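Local coordinates for protein putative alcohol dehydrogenase (Sinorhizobium meliloti, PDB 4J6F) that probably works as an NAD(P)-dependent, zinc-type alcohol dehydrogenase or related oxidoreductase of the medium-chain dehydrogenase/reductase family, at residues V64-T69 with G116-V121; A177-D182 with E344-R349; E196-R201 with H326-G331; G272-V277 with I293-G298. All blocks are in the same frame, centred on the assembly; numbering follows the deposited sequence.

Contact 1. Residues V64-T69 with G116-V121; sequences VLIKVT and GHIVAV
I118 is the bump to look at first: it projects from strand 113-121 and sits across V64 and I66, two residues of strand 63-72 whose side chains lie on the same face of the sheet. With CG1 anti to the carbonyl carbon (chi1 -58°), I118 meets both. Its CG1 rests on I66 CG2 at 3.8 Å, and V64 CG1 sits against the CD1 end of that arm, 3.7 Å away, and against the separate CG2 methyl. Beyond it, V121 CG1 closes on V64 CG1 from the end of the strand. With only an alanine here in place of I118, V64 CG1 and I66 CG2 would probably lose the surface they share, leaving a gap over that face.

On the other face L65 CD2 packs on A120 CB, and V119 CG2 joins them from the bulge, each 3.8 Å from that methyl. Further along, T69 CG2 meets the edge of the H117 ring at CD2; the polar ends of both residues turn to D182. G116, with no side chain, pairs with V68.

The backbone ladder slips by one residue here. K67 and H117 form a reciprocal pair, but L65 O takes V119 N at 2.8 Å, nearly along the C=O axis, and A120 N only weakly at 3.4 Å. V119 and A120 both stand opposite the single residue L65: a classic beta bulge in an antiparallel pair of the GroES-like domain, the catalytic domain of medium-chain dehydrogenases.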
loop_
_atom_site.group_PDB
_atom_site.type_symbol
_atom_site.label_atom_id
_atom_site.label_comp_id
_atom_site.label_asym_id
_atom_site.label_seq_id
_atom_site.Cartn_x
_atom_site.Cartn_y
_atom_site.Cartn_z
ATOM N N VAL A 64 -32.062 -18.770 10.835
ATOM C CA VAL A 64 -33.058 -18.318 11.805
ATOM C C VAL A 64 -33.869 -17.159 11.225
ATOM O O VAL A 64 -33.483 -16.560 10.201
ATOM C CB VAL A 64 -32.421 -17.840 13.131
ATOM C CG1 VAL A 64 -31.928 -19.015 13.949
ATOM C CG2 VAL A 64 -31.303 -16.848 12.876
ATOM N N LEU A 65 -34.986 -16.850 11.885
ATOM C CA LEU A 65 -35.748 -15.632 11.601
ATOM C C LEU A 65 -35.810 -14.763 12.837
ATOM O O LEU A 65 -36.274 -15.217 13.879
ATOM C CB LEU A 65 -37.159 -15.979 11.159
ATOM C CG LEU A 65 -38.091 -14.805 10.886
ATOM C CD1 LEU A 65 -37.834 -14.269 9.490
ATOM C CD2 LEU A 65 -39.541 -15.249 11.041
ATOM N N ILE A 66 -35.341 -13.521 12.742
ATOM C CA ILE A 66 -35.368 -12.636 13.921
ATOM C C ILE A 66 -36.396 -11.529 13.797
ATOM O O ILE A 66 -36.717 -11.087 12.697
ATOM C CB ILE A 66 -33.997 -12.004 14.246
ATOM C CG1 ILE A 66 -33.503 -11.132 13.089
ATOM C CG2 ILE A 66 -32.977 -13.073 14.604
ATOM C CD1 ILE A 66 -32.215 -10.401 13.412
ATOM N N LYS A 67 -36.912 -11.094 14.937
ATOM C CA LYS A 67 -37.731 -9.904 14.986
ATOM C C LYS A 67 -36.804 -8.720 15.282
ATOM O O LYS A 67 -36.255 -8.607 16.393
ATOM C CB LYS A 67 -38.827 -10.045 16.041
ATOM C CG LYS A 67 -39.510 -8.732 16.346
ATOM C CD LYS A 67 -40.995 -8.862 16.622
ATOM C CE LYS A 67 -41.644 -7.492 16.509
ATOM N NZ LYS A 67 -42.751 -7.399 17.488
ATOM N N VAL A 68 -36.614 -7.853 14.285
ATOM C CA VAL A 68 -35.644 -6.761 14.395
ATOM C C VAL A 68 -36.060 -5.757 15.447
ATOM O O VAL A 68 -37.189 -5.298 15.459
ATOM C CB VAL A 68 -35.451 -5.995 13.076
ATOM C CG1 VAL A 68 -34.191 -5.145 13.149
ATOM C CG2 VAL A 68 -35.383 -6.951 11.896
ATOM N N THR A 69 -35.139 -5.411 16.331
ATOM C CA THR A 69 -35.464 -4.457 17.375
ATOM C C THR A 69 -34.720 -3.157 17.171
ATOM O O THR A 69 -35.201 -2.101 17.605
ATOM C CB THR A 69 -35.203 -5.034 18.761
ATOM O OG1 THR A 69 -33.890 -5.606 18.783
ATOM C CG2 THR A 69 -36.254 -6.121 19.082
ATOM N N GLY A 116 -31.781 -8.315 16.989
ATOM C CA GLY A 116 -33.156 -8.792 17.172
ATOM C C GLY A 116 -33.310 -10.048 18.013
ATOM O O GLY A 116 -32.361 -10.513 18.645
ATOM N N HIS A 117 -34.522 -10.605 17.996
ATOM C CA HIS A 117 -34.879 -11.808 18.761
ATOM C C HIS A 117 -35.300 -12.935 17.814
ATOM O O HIS A 117 -36.161 -12.745 16.953
ATOM C CB HIS A 117 -35.976 -11.470 19.774
ATOM C CG HIS A 117 -35.534 -10.475 20.802
ATOM N ND1 HIS A 117 -35.242 -10.826 22.104
ATOM C CD2 HIS A 117 -35.272 -9.147 20.703
ATOM C CE1 HIS A 117 -34.847 -9.752 22.771
ATOM N NE2 HIS A 117 -34.851 -8.722 21.941
ATOM N N ILE A 118 -34.663 -14.095 17.944
ATOM C CA ILE A 118 -34.987 -15.224 17.089
ATOM C C ILE A 118 -36.398 -15.678 17.415
ATOM O O ILE A 118 -36.689 -16.001 18.561
ATOM C CB ILE A 118 -34.022 -16.399 17.312
ATOM C CG1 ILE A 118 -32.573 -15.955 17.056
ATOM C CG2 ILE A 118 -34.425 -17.586 16.440
ATOM C CD1 ILE A 118 -31.576 -17.085 17.048
ATOM N N VAL A 119 -37.272 -15.694 16.417
ATOM C CA VAL A 119 -38.663 -16.083 16.636
ATOM C C VAL A 119 -39.050 -17.368 15.909
ATOM O O VAL A 119 -40.041 -17.994 16.252
ATOM C CB VAL A 119 -39.647 -14.955 16.249
ATOM C CG1 VAL A 119 -39.510 -13.774 17.191
ATOM C CG2 VAL A 119 -39.433 -14.503 14.812
ATOM N N ALA A 120 -38.286 -17.741 14.889
ATOM C CA ALA A 120 -38.556 -18.932 14.099
ATOM C C ALA A 120 -37.223 -19.519 13.681
ATOM O O ALA A 120 -36.230 -18.783 13.558
ATOM C CB ALA A 120 -39.373 -18.581 12.869
ATOM N N VAL A 121 -37.191 -20.830 13.455
ATOM C CA VAL A 121 -35.978 -21.455 12.947
ATOM C C VAL A 121 -36.234 -22.401 11.776
ATOM O O VAL A 121 -37.287 -23.004 11.689
ATOM C CB VAL A 121 -35.177 -22.172 14.059
ATOM C CG1 VAL A 121 -34.992 -21.257 15.258
ATOM C CG2 VAL A 121 -35.849 -23.468 14.478
#

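Contact 2. Residues A177-D182 with E344-R349; sequences ATDLTD and EEKKIR
K346 reaches D179 by running out straight from its backbone and bending only at the last torsion (chi4 -67°), which swings NZ in front of the carboxylate. D179 helps from its side, its CG standing between the backbone N and the carbonyl carbon (chi1 42°). The two side chains cross at about a right angle, and NZ meets OD1 of D179 on the syn side, somewhat out of the carboxylate plane, at 3.1 Å. A weak second bond runs from NZ to D179 OD2 at 3.3 Å.

E344 makes the other link. Extended beyond CG, it lays its OE1 against the backbone of A177, whose N-H points at it almost straight over 2.8 Å, using the anti side of the carboxylate. Behind these partners the backbone is itself set: T178 OG1 accepts from L180 N in an ST turn, and K346, just past helix 333-344 and with positive phi, completes a Schellman motif.

The contact joins the loop after strand 173-175 to the loop after helix 333-344. One salt bridge and one carboxylate-to-backbone hydrogen bond at the surface imply a polar, water-accessible tie, in which the ion pair is likely to be weakened by solvent and the nearly straight N-H to OE1 bond is probably the more directional of the two.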
loop_
_atom_site.group_PDB
_atom_site.type_symbol
_atom_site.label_atom_id
_atom_site.label_comp_id
_atom_site.label_asym_id
_atom_site.label_seq_id
_atom_site.Cartn_x
_atom_site.Cartn_y
_atom_site.Cartn_z
ATOM N N ALA A 177 -22.607 -11.852 25.461
ATOM C CA ALA A 177 -22.717 -11.831 26.901
ATOM C C ALA A 177 -22.502 -10.414 27.383
ATOM O O ALA A 177 -21.418 -10.040 27.803
ATOM C CB ALA A 177 -21.682 -12.749 27.511
ATOM N N THR A 178 -23.569 -9.630 27.315
ATOM C CA THR A 178 -23.534 -8.210 27.687
ATOM C C THR A 178 -24.885 -7.682 28.140
ATOM O O THR A 178 -25.933 -8.195 27.756
ATOM C CB THR A 178 -22.960 -7.309 26.559
ATOM O OG1 THR A 178 -23.021 -5.942 26.970
ATOM C CG2 THR A 178 -23.738 -7.468 25.252
ATOM N N ASP A 179 -24.837 -6.635 28.948
ATOM C CA ASP A 179 -26.024 -6.029 29.544
ATOM C C ASP A 179 -26.519 -4.833 28.723
ATOM O O ASP A 179 -27.405 -4.097 29.151
ATOM C CB ASP A 179 -25.711 -5.599 30.986
ATOM C CG ASP A 179 -24.329 -4.934 31.115
ATOM O OD1 ASP A 179 -23.295 -5.634 30.957
ATOM O OD2 ASP A 179 -24.274 -3.712 31.366
ATOM N N LEU A 180 -25.955 -4.646 27.537
ATOM C CA LEU A 180 -26.343 -3.539 26.682
ATOM C C LEU A 180 -27.725 -3.710 26.063
ATOM O O LEU A 180 -28.149 -4.820 25.754
ATOM C CB LEU A 180 -25.332 -3.357 25.562
ATOM C CG LEU A 180 -23.839 -3.117 25.838
ATOM C CD1 LEU A 180 -23.104 -3.039 24.503
ATOM C CD2 LEU A 180 -23.547 -1.882 26.684
ATOM N N THR A 181 -28.407 -2.580 25.893
ATOM C CA THR A 181 -29.624 -2.438 25.086
ATOM C C THR A 181 -29.465 -2.997 23.679
ATOM O O THR A 181 -28.374 -2.961 23.110
ATOM C CB THR A 181 -29.936 -0.948 24.897
ATOM O OG1 THR A 181 -29.661 -0.264 26.105
ATOM C CG2 THR A 181 -31.367 -0.725 24.580
ATOM N N ASP A 182 -30.567 -3.480 23.110
ATOM C CA ASP A 182 -30.617 -3.830 21.695
ATOM C C ASP A 182 -30.126 -2.659 20.839
ATOM O O ASP A 182 -29.274 -2.851 19.958
ATOM C CB ASP A 182 -32.023 -4.265 21.276
ATOM C CG ASP A 182 -32.514 -5.503 22.034
ATOM O OD1 ASP A 182 -31.778 -6.026 22.910
ATOM O OD2 ASP A 182 -33.651 -5.959 21.749
ATOM N N GLU A 344 -17.876 -7.597 24.897
ATOM C CA GLU A 344 -18.138 -8.348 26.136
ATOM C C GLU A 344 -17.268 -7.908 27.290
ATOM O O GLU A 344 -17.771 -7.635 28.368
ATOM C CB GLU A 344 -18.017 -9.845 25.910
ATOM C CG GLU A 344 -19.185 -10.415 25.118
ATOM C CD GLU A 344 -19.022 -11.893 24.817
ATOM O OE1 GLU A 344 -20.030 -12.580 24.515
ATOM O OE2 GLU A 344 -17.868 -12.364 24.889
ATOM N N GLU A 345 -15.964 -7.805 27.049
ATOM C CA GLU A 345 -15.004 -7.324 28.055
ATOM C C GLU A 345 -15.118 -5.817 28.294
ATOM O O GLU A 345 -14.362 -5.259 29.080
ATOM C CB GLU A 345 -13.573 -7.665 27.629
ATOM C CG GLU A 345 -13.279 -9.154 27.502
ATOM C CD GLU A 345 -12.064 -9.456 26.629
ATOM O OE1 GLU A 345 -11.328 -8.518 26.232
ATOM O OE2 GLU A 345 -11.841 -10.647 26.330
ATOM N N LYS A 346 -16.057 -5.171 27.606
ATOM C CA LYS A 346 -16.234 -3.708 27.645
ATOM C C LYS A 346 -14.961 -2.883 27.357
ATOM O O LYS A 346 -14.720 -1.853 27.991
ATOM C CB LYS A 346 -16.897 -3.272 28.960
ATOM C CG LYS A 346 -18.364 -3.656 29.062
ATOM C CD LYS A 346 -18.957 -3.256 30.403
ATOM C CE LYS A 346 -20.279 -3.960 30.658
ATOM N NZ LYS A 346 -21.365 -3.524 29.731
ATOM N N LYS A 347 -14.153 -3.336 26.399
ATOM C CA LYS A 347 -12.959 -2.590 26.014
ATOM C C LYS A 347 -13.340 -1.487 25.034
ATOM O O LYS A 347 -12.582 -0.549 24.843
ATOM C CB LYS A 347 -11.866 -3.496 25.427
ATOM C CG LYS A 347 -11.376 -4.587 26.364
ATOM C CD LYS A 347 -9.959 -5.048 26.039
ATOM C CE LYS A 347 -9.383 -5.831 27.221
ATOM N NZ LYS A 347 -7.938 -6.189 27.086
ATOM N N ILE A 348 -14.500 -1.621 24.396
ATOM C CA ILE A 348 -15.121 -0.519 23.643
ATOM C C ILE A 348 -16.546 -0.294 24.157
ATOM O O ILE A 348 -17.097 -1.167 24.827
ATOM C CB ILE A 348 -15.152 -0.768 22.119
ATOM C CG1 ILE A 348 -15.898 -2.072 21.797
ATOM C CG2 ILE A 348 -13.743 -0.735 21.554
ATOM C CD1 ILE A 348 -16.002 -2.408 20.323
ATOM N N ARG A 349 -17.132 0.864 23.853
ATOM C CA ARG A 349 -18.488 1.184 24.315
ATOM C C ARG A 349 -19.415 1.724 23.201
ATOM O O ARG A 349 -18.945 2.317 22.222
ATOM C CB ARG A 349 -18.442 2.116 25.540
ATOM C CG ARG A 349 -17.821 3.488 25.304
ATOM C CD ARG A 349 -17.872 4.341 26.562
ATOM N NE ARG A 349 -17.347 5.693 26.351
ATOM C CZ ARG A 349 -18.089 6.749 26.005
ATOM N NH1 ARG A 349 -19.397 6.611 25.809
ATOM N NH2 ARG A 349 -17.530 7.948 25.843
#

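Contact 3. Residues E196-R201 with H326-G331; sequences ERMLER and HGSSQG
R201 and H326 meet where helix 189-201 lies against strand 324-327 and the loop after it. Within this chain that strand is the outermost of the six-stranded parallel Rossmann sheet, which runs on antiparallel into the second subunit through H326. R201 has a chain folded back by bends at chi2 and chi3 (-75° and -54°), and this brings its guanidinium down onto the strand. NH1 donates to G327 O at 2.8 Å; the oxygen lies near the guanidinium plane at its edge, but the donor stands above the carbonyl plane of G327. NH2 gives a weak bond to H326 ND1, 3.1 Å away, and a hydrogen bond to L323 O of the second subunit.

Both ring nitrogens have partners, ND1 only weakly, while NE2 is hydrogen-bonded to E324 of the same chain; accepting at ND1 would fit a ring protonated at NE2. Ring and guanidinium planes stand 87° apart, with H326 CB over one face of the guanidinium. A leucine in place of R201 would probably leave G327 O without this donor and cost L323 of the second subunit its partner.

One turn earlier R197 sends NE to a salt bridge with D335, so what it offers here is its carbon chain: CG lies 3.4 Å from G331 CA, and CB faces S328 OG at 3.6 Å. R197 O is already taken by R201 N within the helix. S328 OG also lies near CG of M198, a selenomethionine in the crystal. At the far end R201 O hangs over the rim of one H326 ring face, 3.6 Å from CD2.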
loop_
_atom_site.group_PDB
_atom_site.type_symbol
_atom_site.label_atom_id
_atom_site.label_comp_id
_atom_site.label_asym_id
_atom_site.label_seq_id
_atom_site.Cartn_x
_atom_site.Cartn_y
_atom_site.Cartn_z
ATOM N N GLU A 196 -11.599 -2.671 12.774
ATOM C CA GLU A 196 -10.641 -3.720 13.169
ATOM C C GLU A 196 -9.732 -4.176 12.038
ATOM O O GLU A 196 -8.517 -4.258 12.241
ATOM C CB GLU A 196 -11.332 -4.953 13.749
ATOM C CG GLU A 196 -11.173 -5.121 15.245
ATOM C CD GLU A 196 -9.724 -5.118 15.708
ATOM O OE1 GLU A 196 -8.975 -6.068 15.395
ATOM O OE2 GLU A 196 -9.344 -4.167 16.414
ATOM N N ARG A 197 -10.319 -4.473 10.866
ATOM C CA ARG A 197 -9.576 -5.012 9.721
ATOM C C ARG A 197 -8.502 -4.021 9.342
ATOM O O ARG A 197 -7.349 -4.389 9.137
ATOM C CB ARG A 197 -10.487 -5.232 8.520
ATOM C CG ARG A 197 -10.265 -6.519 7.722
ATOM C CD ARG A 197 -8.818 -6.979 7.618
ATOM N NE ARG A 197 -8.692 -8.433 7.731
ATOM C CZ ARG A 197 -8.329 -9.250 6.744
ATOM N NH1 ARG A 197 -8.037 -8.773 5.546
ATOM N NH2 ARG A 197 -8.256 -10.553 6.958
HETATM N N MSE A 198 -8.891 -2.751 9.284
HETATM C CA MSE A 198 -7.983 -1.661 8.922
HETATM C C MSE A 198 -6.807 -1.696 9.849
HETATM O O MSE A 198 -5.668 -1.670 9.393
HETATM C CB MSE A 198 -8.692 -0.314 8.999
HETATM C CG MSE A 198 -9.555 -0.037 7.771
HETATM SE SE MSE A 198 -10.506 1.684 8.013
HETATM C CE MSE A 198 -9.002 2.947 7.899
ATOM N N LEU A 199 -7.070 -1.793 11.152
ATOM C CA LEU A 199 -6.005 -1.797 12.154
ATOM C C LEU A 199 -5.144 -3.054 12.087
ATOM O O LEU A 199 -3.968 -3.029 12.455
ATOM C CB LEU A 199 -6.567 -1.598 13.565
ATOM C CG LEU A 199 -7.196 -0.219 13.803
ATOM C CD1 LEU A 199 -7.666 -0.064 15.237
ATOM C CD2 LEU A 199 -6.253 0.916 13.423
ATOM N N GLU A 200 -5.736 -4.141 11.600
ATOM C CA GLU A 200 -5.040 -5.406 11.441
ATOM C C GLU A 200 -4.151 -5.388 10.177
ATOM O O GLU A 200 -3.023 -5.910 10.173
ATOM C CB GLU A 200 -6.070 -6.543 11.407
ATOM C CG GLU A 200 -5.510 -7.942 11.644
ATOM C CD GLU A 200 -5.268 -8.272 13.109
ATOM O OE1 GLU A 200 -5.181 -9.482 13.407
ATOM O OE2 GLU A 200 -5.161 -7.350 13.958
ATOM N N ARG A 201 -4.660 -4.759 9.118
ATOM C CA ARG A 201 -3.942 -4.675 7.844
ATOM C C ARG A 201 -2.735 -3.768 7.951
ATOM O O ARG A 201 -1.709 -4.006 7.328
ATOM C CB ARG A 201 -4.869 -4.175 6.739
ATOM C CG ARG A 201 -5.873 -5.207 6.251
ATOM C CD ARG A 201 -5.223 -6.260 5.368
ATOM N NE ARG A 201 -4.501 -5.617 4.281
ATOM C CZ ARG A 201 -5.096 -5.015 3.258
ATOM N NH1 ARG A 201 -6.428 -4.997 3.169
ATOM N NH2 ARG A 201 -4.360 -4.423 2.329
ATOM N N HIS A 326 -2.786 0.710 2.311
ATOM C CA HIS A 326 -3.672 -0.450 2.402
ATOM C C HIS A 326 -5.103 -0.045 2.220
ATOM O O HIS A 326 -5.579 0.882 2.873
ATOM C CB HIS A 326 -3.557 -1.126 3.762
ATOM C CG HIS A 326 -2.240 -1.788 3.995
ATOM N ND1 HIS A 326 -1.876 -2.960 3.367
ATOM C CD2 HIS A 326 -1.198 -1.443 4.784
ATOM C CE1 HIS A 326 -0.663 -3.308 3.758
ATOM N NE2 HIS A 326 -0.229 -2.403 4.615
ATOM N N GLY A 327 -5.788 -0.749 1.332
ATOM C CA GLY A 327 -7.230 -0.621 1.192
ATOM C C GLY A 327 -7.880 -1.871 1.728
ATOM O O GLY A 327 -7.357 -2.967 1.532
ATOM N N SER A 328 -9.028 -1.707 2.384
ATOM C CA SER A 328 -9.661 -2.781 3.144
ATOM C C SER A 328 -11.191 -2.601 3.231
ATOM O O SER A 328 -11.666 -1.475 3.346
ATOM C CB SER A 328 -9.006 -2.804 4.528
ATOM O OG SER A 328 -9.870 -3.251 5.547
ATOM N N SER A 329 -11.959 -3.698 3.134
ATOM C CA SER A 329 -13.426 -3.680 3.386
ATOM C C SER A 329 -13.820 -4.787 4.328
ATOM O O SER A 329 -13.331 -5.917 4.203
ATOM C CB SER A 329 -14.261 -3.896 2.126
ATOM O OG SER A 329 -13.665 -3.295 1.012
ATOM N N GLN A 330 -14.705 -4.467 5.261
ATOM C CA GLN A 330 -15.280 -5.420 6.195
ATOM C C GLN A 330 -14.211 -6.123 6.996
ATOM O O GLN A 330 -13.269 -5.491 7.424
ATOM C CB GLN A 330 -16.175 -6.405 5.456
ATOM C CG GLN A 330 -17.265 -5.718 4.661
ATOM C CD GLN A 330 -18.217 -6.679 3.996
ATOM O OE1 GLN A 330 -18.960 -6.308 3.106
ATOM N NE2 GLN A 330 -18.202 -7.915 4.429
ATOM N N GLY A 331 -14.319 -7.429 7.178
ATOM C CA GLY A 331 -13.300 -8.100 7.974
ATOM C C GLY A 331 -13.467 -9.597 7.999
ATOM O O GLY A 331 -14.393 -10.134 7.412
#

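Contact 4. Residues G272-V277 with I293-G298; sequences GRPIDV and ILRPEG
R295 lies alongside D276, the two side chains pointing the same way with guanidinium and carboxylate planes only 15° apart. NH2 of R295 meets OD1 of D276 on its syn side at 2.9 Å, tilted out of both planes, in a salt bridge. P274 lies over one face of the same guanidinium, toward its rim, with P274 CG 3.5 Å from R295 NH2, while D276 OD1 approaches obliquely. R295 gets there with CG between its backbone N and carbonyl carbon (chi1 80°) and a bend at chi3, a path that carries its CG and CD past I275 O.

That carbonyl is also the backbone link. R295 N donates to I275 O over 3.2 Å, in the carbonyl plane, and a water bridges the two loops nearby, accepting from I275 N and donating to I293 O at 2.9 Å. Inward, I275 and I293 run side by side, CG1 of I275 touching CG2 of I293 at 3.8 Å, while L294 CD1 fits against I275 O and D276 O, 3.6 Å from each.

The two loops lead into strands 277-280 and 299-302, neighbours in the parallel sheet of the Rossmann domain, joined through helix 287-293 as a beta-alpha-beta crossover. R295 to G298 form a type II turn, and E297 within it bonds S147 and L148 of the second subunit. D276 divides its carboxylate, OD2 going to T209 N and OD1 to R295; the neighbouring positive charge would probably favour its ionised form. D276 thus links the R295 guanidinium to the backbone of strand 209-212, at the ends where strands 277-280 and 299-302 begin.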
loop_
_atom_site.group_PDB
_atom_site.type_symbol
_atom_site.label_atom_id
_atom_site.label_comp_id
_atom_site.label_asym_id
_atom_site.label_seq_id
_atom_site.Cartn_x
_atom_site.Cartn_y
_atom_site.Cartn_z
ATOM N N GLY A 272 5.292 15.666 19.529
ATOM C CA GLY A 272 6.553 15.298 18.897
ATOM C C GLY A 272 6.684 13.878 18.369
ATOM O O GLY A 272 7.487 13.636 17.462
ATOM N N ARG A 273 5.915 12.940 18.925
ATOM C CA ARG A 273 5.968 11.531 18.493
ATOM C C ARG A 273 5.627 11.415 17.007
ATOM O O ARG A 273 4.674 12.047 16.542
ATOM C CB ARG A 273 4.990 10.659 19.282
ATOM C CG ARG A 273 4.822 10.999 20.754
ATOM C CD ARG A 273 4.124 9.855 21.469
ATOM N NE ARG A 273 4.972 8.663 21.470
ATOM C CZ ARG A 273 5.630 8.202 22.530
ATOM N NH1 ARG A 273 5.529 8.809 23.707
ATOM N NH2 ARG A 273 6.381 7.114 22.414
ATOM N N PRO A 274 6.401 10.614 16.250
ATOM C CA PRO A 274 6.067 10.503 14.836
ATOM C C PRO A 274 4.804 9.655 14.629
ATOM O O PRO A 274 4.441 8.834 15.487
ATOM C CB PRO A 274 7.305 9.823 14.225
ATOM C CG PRO A 274 8.321 9.755 15.316
ATOM C CD PRO A 274 7.546 9.758 16.592
ATOM N N ILE A 275 4.136 9.878 13.504
ATOM C CA ILE A 275 2.906 9.183 13.193
ATOM C C ILE A 275 3.237 7.870 12.509
ATOM O O ILE A 275 3.849 7.863 11.444
ATOM C CB ILE A 275 1.997 10.037 12.285
ATOM C CG1 ILE A 275 1.673 11.379 12.949
ATOM C CG2 ILE A 275 0.728 9.275 11.924
ATOM C CD1 ILE A 275 1.008 11.276 14.310
ATOM N N ASP A 276 2.826 6.769 13.126
ATOM C CA ASP A 276 3.132 5.437 12.622
ATOM C C ASP A 276 2.130 5.020 11.560
ATOM O O ASP A 276 2.484 4.386 10.563
ATOM C CB ASP A 276 3.124 4.433 13.779
ATOM C CG ASP A 276 4.192 4.744 14.822
ATOM O OD1 ASP A 276 5.394 4.716 14.464
ATOM O OD2 ASP A 276 3.835 5.037 15.985
ATOM N N VAL A 277 0.870 5.376 11.792
ATOM C CA VAL A 277 -0.226 4.923 10.960
ATOM C C VAL A 277 -1.199 6.060 10.732
ATOM O O VAL A 277 -1.498 6.824 11.652
ATOM C CB VAL A 277 -0.993 3.744 11.599
ATOM C CG1 VAL A 277 -2.229 3.413 10.774
ATOM C CG2 VAL A 277 -0.093 2.517 11.748
ATOM N N ILE A 293 2.699 13.799 6.321
ATOM C CA ILE A 293 2.743 13.684 7.781
ATOM C C ILE A 293 3.272 12.324 8.236
ATOM O O ILE A 293 4.023 12.229 9.200
ATOM C CB ILE A 293 1.339 13.930 8.368
ATOM C CG1 ILE A 293 0.998 15.422 8.298
ATOM C CG2 ILE A 293 1.235 13.422 9.797
ATOM C CD1 ILE A 293 -0.487 15.733 8.237
ATOM N N LEU A 294 2.864 11.280 7.527
ATOM C CA LEU A 294 3.239 9.916 7.824
ATOM C C LEU A 294 4.765 9.759 7.869
ATOM O O LEU A 294 5.471 10.228 6.968
ATOM C CB LEU A 294 2.627 9.016 6.753
ATOM C CG LEU A 294 2.489 7.528 7.035
ATOM C CD1 LEU A 294 1.904 7.280 8.419
ATOM C CD2 LEU A 294 1.618 6.898 5.960
ATOM N N ARG A 295 5.270 9.111 8.923
ATOM C CA ARG A 295 6.716 8.889 9.084
ATOM C C ARG A 295 7.192 7.934 8.008
ATOM O O ARG A 295 6.405 7.103 7.536
ATOM C CB ARG A 295 7.041 8.296 10.459
ATOM C CG ARG A 295 6.801 6.801 10.554
ATOM C CD ARG A 295 6.895 6.303 11.976
ATOM N NE ARG A 295 8.272 6.361 12.433
ATOM C CZ ARG A 295 8.650 6.372 13.707
ATOM N NH1 ARG A 295 9.937 6.438 14.001
ATOM N NH2 ARG A 295 7.748 6.333 14.683
ATOM N N PRO A 296 8.481 8.032 7.622
ATOM C CA PRO A 296 9.010 7.080 6.630
ATOM C C PRO A 296 8.859 5.640 7.127
ATOM O O PRO A 296 9.034 5.394 8.311
ATOM C CB PRO A 296 10.486 7.477 6.512
ATOM C CG PRO A 296 10.558 8.886 7.011
ATOM C CD PRO A 296 9.505 8.991 8.077
ATOM N N GLU A 297 8.514 4.712 6.232
ATOM C CA GLU A 297 8.171 3.315 6.587
ATOM C C GLU A 297 6.832 3.192 7.315
ATOM O O GLU A 297 6.506 2.134 7.852
ATOM C CB GLU A 297 9.283 2.635 7.383
ATOM C CG GLU A 297 10.589 2.582 6.605
ATOM C CD GLU A 297 11.706 1.839 7.320
ATOM O OE1 GLU A 297 12.231 0.852 6.745
ATOM O OE2 GLU A 297 12.060 2.251 8.450
ATOM N N GLY A 298 6.068 4.285 7.327
ATOM C CA GLY A 298 4.753 4.317 7.942
ATOM C C GLY A 298 3.718 3.711 7.022
ATOM O O GLY A 298 3.987 3.468 5.846
HETATM O O HOH W 1 5.185 11.490 11.714
#

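Overall arrangement
Contacts 1 and 2 lie toward one end of the chain and touch: D182, from the second contact, offers its OD2 to both T69 OG1 and H117 NE2 of the first, each 3.0 Å away in a probable hydrogen bond. Contact 4 lies across the chain's centre from contact 1, their centres 46 Å apart. Between them sits contact 3, with its nearest atoms about 8 Å from contact 2 and about 5 Å from contact 4. Contacts 3 and 4 belong to the Rossmann domain and both reach the second subunit, whereas neither of the others does. Q330 of contact 3 binds a glycerol, probably from the crystallisation liquor, which may mark a pocket.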